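Local coordinates for lysyl oxidase (Pichia pastoris, PDB 1W7C), which oxidises primary amines such as peptidyl lysine side chains to aldehydes, using a copper ion and a topaquinone cofactor built from one of its own tyrosines, at the interface of chains A and B. Coordinates in Å, arbitrary orientation; residue numbers count along the deposited sequence, not the author numbering. Chains: chain A/B, Lysyl oxidase.

Contact 1: the interface of chains A and B. Residues chain A 512-513, 530-531, 552; chain B 487, 584, 653.
A:Met512 and A:Lys530, on strand segments 504-518 and 526-536, hold the ring of B:Phe487 between them, the lysine over one face and the methionine at the rim on the other side. This is a mainly apolar patch of the subunit interface in the copper amine oxidase homodimer, where chain B residues pack on two strands of chain A. The methionine CG lies 3.6 Å from the ring's far carbon, B:Phe487 CZ, and its sulfur and CE run on beside CE2. Across the ring, A:Lys530 CD sits 3.7 Å from B:Phe487 CE1, displaced toward that edge. A long methylene chain suits this place, since it supplies carbon to the phenylalanine while NZ turns away at the last bend (chi4 -74°). Extended beyond CG (chi2 168°), A:Met512 packs its SD 3.7 Å from B:His653 CB; an unbranched thioether can serve both neighbours at once.

B:Ile584 fills the space between the two chain A strands and A:Gln552. Its branches divide the work: CG2 sits 3.9 Å from A:Lys530 CB, CD1 faces A:Met512 CB, and CG1 lies 3.8 Å from the amide carbon CD of A:Gln552, whose side chain runs past it in the opposite direction. Within its own chain, CD1 also lies over one face of the B:His653 imidazole, toward its rim.

What positions A:Gln552 comes from its own chain: NE2 donates to the backbone carbonyl A:Met512 O over 2.9 Å, which should restrain the rotation of the amide. Replacing the glutamine by an alanine is likely to leave A:Met512 O without this donor and open a gap beside B:Ile584 CG1. The bond reaches A:Met512 O from above the carbonyl plane, 44° out of it.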
loop_
_atom_site.group_PDB
_atom_site.type_symbol
_atom_site.label_atom_id
_atom_site.label_comp_id
_atom_site.label_asym_id
_atom_site.label_seq_id
_atom_site.Cartn_x
_atom_site.Cartn_y
_atom_site.Cartn_z
ATOM N N MET A 512 13.656 -2.946 16.779
ATOM C CA MET A 512 13.194 -1.787 17.538
ATOM C C MET A 512 12.475 -2.256 18.761
ATOM O O MET A 512 11.603 -3.095 18.675
ATOM C CB MET A 512 12.233 -0.984 16.666
ATOM C CG MET A 512 12.822 -0.459 15.368
ATOM S SD MET A 512 11.547 0.158 14.284
ATOM C CE MET A 512 12.567 0.712 12.930
ATOM N N LYS A 513 12.783 -1.656 19.900
ATOM C CA LYS A 513 12.149 -2.076 21.149
ATOM C C LYS A 513 12.054 -0.932 22.118
ATOM O O LYS A 513 12.830 -0.006 22.051
ATOM C CB LYS A 513 12.968 -3.177 21.811
ATOM C CG LYS A 513 14.365 -2.763 21.999
ATOM N N LYS A 530 12.988 4.210 23.469
ATOM C CA LYS A 530 13.083 3.184 22.459
ATOM C C LYS A 530 14.466 3.211 21.836
ATOM O O LYS A 530 15.088 4.261 21.715
ATOM C CB LYS A 530 11.985 3.357 21.383
ATOM C CG LYS A 530 11.953 4.722 20.712
ATOM C CD LYS A 530 10.872 4.798 19.655
ATOM C CE LYS A 530 10.592 6.172 19.170
ATOM N NZ LYS A 530 9.838 6.994 20.168
ATOM N N GLN A 531 14.934 2.032 21.442
ATOM C CA GLN A 531 16.232 1.848 20.827
ATOM C C GLN A 531 16.143 0.939 19.606
ATOM O O GLN A 531 15.192 0.160 19.443
ATOM C CB GLN A 531 17.212 1.229 21.807
ATOM C CG GLN A 531 17.516 2.107 23.005
ATOM C CD GLN A 531 18.496 1.472 23.969
ATOM O OE1 GLN A 531 18.854 0.278 23.839
ATOM N NE2 GLN A 531 18.911 2.250 24.965
ATOM N N GLN A 552 8.135 -3.524 14.053
ATOM C CA GLN A 552 9.288 -3.107 14.865
ATOM C C GLN A 552 10.600 -3.712 14.385
ATOM O O GLN A 552 11.394 -4.266 15.171
ATOM C CB GLN A 552 9.040 -3.397 16.339
ATOM C CG GLN A 552 8.038 -2.376 16.907
ATOM C CD GLN A 552 7.755 -2.482 18.392
ATOM O OE1 GLN A 552 6.637 -2.137 18.795
ATOM N NE2 GLN A 552 8.754 -2.879 19.219
ATOM N N PHE B 487 15.836 8.445 15.967
ATOM C CA PHE B 487 14.709 7.554 15.831
ATOM C C PHE B 487 13.407 8.113 16.406
ATOM O O PHE B 487 13.399 8.649 17.523
ATOM C CB PHE B 487 15.169 6.344 16.625
ATOM C CG PHE B 487 14.255 5.152 16.657
ATOM C CD1 PHE B 487 14.338 4.264 17.741
ATOM C CD2 PHE B 487 13.453 4.804 15.607
ATOM C CE1 PHE B 487 13.570 3.121 17.782
ATOM C CE2 PHE B 487 12.675 3.641 15.664
ATOM C CZ PHE B 487 12.730 2.827 16.742
ATOM N N ILE B 584 5.864 2.579 19.894
ATOM C CA ILE B 584 6.788 1.639 20.560
ATOM C C ILE B 584 6.872 1.918 22.049
ATOM O O ILE B 584 6.721 1.013 22.865
ATOM C CB ILE B 584 8.167 1.691 19.900
ATOM C CG1 ILE B 584 8.062 1.260 18.443
ATOM C CG2 ILE B 584 9.156 0.807 20.685
ATOM C CD1 ILE B 584 9.292 1.547 17.595
ATOM N N HIS B 653 7.454 4.009 12.039
ATOM C CA HIS B 653 8.670 4.005 12.838
ATOM C C HIS B 653 9.806 4.479 11.941
ATOM O O HIS B 653 10.267 3.744 11.059
ATOM C CB HIS B 653 9.004 2.603 13.323
ATOM C CG HIS B 653 7.886 1.900 14.027
ATOM N ND1 HIS B 653 7.164 2.476 15.049
ATOM C CD2 HIS B 653 7.349 0.679 13.820
ATOM C CE1 HIS B 653 6.254 1.609 15.463
ATOM N NE2 HIS B 653 6.327 0.522 14.714
#

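Contact 2: the interface of chains A and B. Residues chain A 292, 689-691; chain B 278, 280-282.
A bend at chi3 (-42°) turns the guanidinium of A:Arg292 toward B:Asp278, while chi1 of 65° in A:Thr690 places its hydroxyl between its own backbone N and carbonyl carbon, facing the aspartate's main chain. This is a polar, loop-to-loop patch of the dimer interface, centred on the B:Asp278 carboxylate. The charged groups form a salt bridge, A:Arg292 NH1 to B:Asp278 OD1 at 2.8 Å, with their planes strongly inclined to each other. The same NH1 also donates to the carbonyl B:Arg280 O at 2.9 Å, nearly along the C=O axis. Arginine suits this place because it spreads its N-H groups over several atoms: NH1 serves carboxylate and carbonyl, NH2 bonds a water, and the flat face takes B:Ser282 CB.

The other carboxylate oxygen is gripped twice: A:Thr689 OG1 gives its hydrogen to the syn lone pair of B:Asp278 OD2, and A:Thr690 N reaches the same oxygen from above the carboxylate plane, at 2.9 Å. A:Thr690 OG1 meanwhile donates to the backbone carbonyl B:Asp278 O at 2.6 Å, so neighbouring threonines hold both side chain and main chain of one residue. With arginine and these donors around it, the carboxylate is likely to stay ionised. The water also bonds A:Thr689 OG1 and B:Asp278 OD1.

B:Ser282 is small enough to come close over the face of the arginine, its CB 3.6 Å above the centre of the guanidinium plane. Its hydroxyl and backbone N both donate to A:Gln691 OE1, from the same face of the amide. The nitrogen of that amide is held within chain A, where A:Gln691 NE2 donates to A:Thr690 OG1 at 3.0 Å.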
loop_
_atom_site.group_PDB
_atom_site.type_symbol
_atom_site.label_atom_id
_atom_site.label_comp_id
_atom_site.label_asym_id
_atom_site.label_seq_id
_atom_site.Cartn_x
_atom_site.Cartn_y
_atom_site.Cartn_z
ATOM N N ARG A 292 9.990 8.921 -22.514
ATOM C CA ARG A 292 11.213 9.195 -21.734
ATOM C C ARG A 292 12.015 7.974 -21.256
ATOM O O ARG A 292 12.955 8.123 -20.472
ATOM C CB ARG A 292 10.889 10.111 -20.532
ATOM C CG ARG A 292 10.058 11.329 -20.909
ATOM C CD ARG A 292 10.058 12.462 -19.951
ATOM N NE ARG A 292 9.963 11.969 -18.572
ATOM C CZ ARG A 292 10.664 12.439 -17.547
ATOM N NH1 ARG A 292 11.406 13.543 -17.672
ATOM N NH2 ARG A 292 10.608 11.780 -16.386
ATOM N N THR A 689 17.169 15.073 -10.874
ATOM C CA THR A 689 16.128 15.160 -11.878
ATOM C C THR A 689 15.811 16.610 -12.230
ATOM O O THR A 689 15.902 17.510 -11.388
ATOM C CB THR A 689 14.838 14.404 -11.471
ATOM O OG1 THR A 689 13.937 14.411 -12.578
ATOM C CG2 THR A 689 14.079 15.028 -10.304
ATOM N N THR A 690 15.419 16.859 -13.468
ATOM C CA THR A 690 14.898 18.150 -13.842
ATOM C C THR A 690 13.406 18.277 -13.539
ATOM O O THR A 690 12.873 19.382 -13.684
ATOM C CB THR A 690 15.071 18.406 -15.310
ATOM O OG1 THR A 690 14.285 17.465 -16.052
ATOM C CG2 THR A 690 16.537 18.273 -15.786
ATOM N N GLN A 691 12.741 17.183 -13.142
ATOM C CA GLN A 691 11.294 17.216 -12.952
ATOM C C GLN A 691 10.993 17.710 -11.531
ATOM O O GLN A 691 10.502 16.972 -10.670
ATOM C CB GLN A 691 10.688 15.824 -13.211
ATOM C CG GLN A 691 10.995 15.307 -14.612
ATOM C CD GLN A 691 10.498 16.231 -15.707
ATOM O OE1 GLN A 691 9.297 16.458 -15.852
ATOM N NE2 GLN A 691 11.435 16.799 -16.473
ATOM N N ASP B 278 15.660 13.276 -19.696
ATOM C CA ASP B 278 15.075 14.169 -18.692
ATOM C C ASP B 278 14.973 15.608 -19.222
ATOM O O ASP B 278 14.533 16.496 -18.493
ATOM C CB ASP B 278 15.856 14.125 -17.374
ATOM C CG ASP B 278 14.996 14.254 -16.150
ATOM O OD1 ASP B 278 13.723 14.185 -16.231
ATOM O OD2 ASP B 278 15.546 14.392 -15.025
ATOM N N ARG B 280 12.979 16.013 -21.620
ATOM C CA ARG B 280 11.586 15.931 -22.044
ATOM C C ARG B 280 10.737 16.046 -20.786
ATOM O O ARG B 280 11.039 15.455 -19.753
ATOM C CB ARG B 280 11.293 14.596 -22.746
ATOM C CG ARG B 280 12.117 14.337 -23.991
ATOM C CD ARG B 280 11.894 12.963 -24.627
ATOM N NE ARG B 280 12.762 12.843 -25.804
ATOM C CZ ARG B 280 12.618 11.964 -26.778
ATOM N NH1 ARG B 280 11.597 11.126 -26.782
ATOM N NH2 ARG B 280 13.465 11.983 -27.812
ATOM N N LYS B 281 9.627 16.762 -20.896
ATOM C CA LYS B 281 8.671 16.919 -19.790
ATOM C C LYS B 281 8.063 15.598 -19.418
ATOM O O LYS B 281 7.673 14.835 -20.288
ATOM C CB LYS B 281 7.497 17.795 -20.242
ATOM C CG LYS B 281 7.736 19.267 -20.367
ATOM C CD LYS B 281 6.405 19.990 -20.745
ATOM C CE LYS B 281 6.529 20.857 -21.968
ATOM N NZ LYS B 281 5.238 21.450 -22.491
ATOM N N SER B 282 7.887 15.351 -18.126
ATOM C CA SER B 282 7.268 14.122 -17.714
ATOM C C SER B 282 5.753 14.107 -18.000
ATOM O O SER B 282 5.153 15.134 -18.328
ATOM C CB SER B 282 7.571 13.892 -16.224
ATOM O OG SER B 282 7.026 14.896 -15.356
HETATM O O HOH W 1 12.668 12.334 -14.284
#

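About 38 Å separates the centres of contact 1 and contact 2, which share no residue. In contact 1 strands 504-518 and 526-536 and a loop residue of chain A meet loop residues and the end of strand 642-654 of chain B; in contact 2 both chains bring loops. Packing of carbon and sulfur joins the dimer at one point, charge and hydrogen bonds at the other, and two-fold symmetry repeats both. Each centre lies about 38 Å from chain A's predicted catalytic base, A:Asp358. Contact 1, however, borders copper ligands B:His488 and B:His654 in sequence and may tie the seam to metal-binding strands; contact 2 is probably structural.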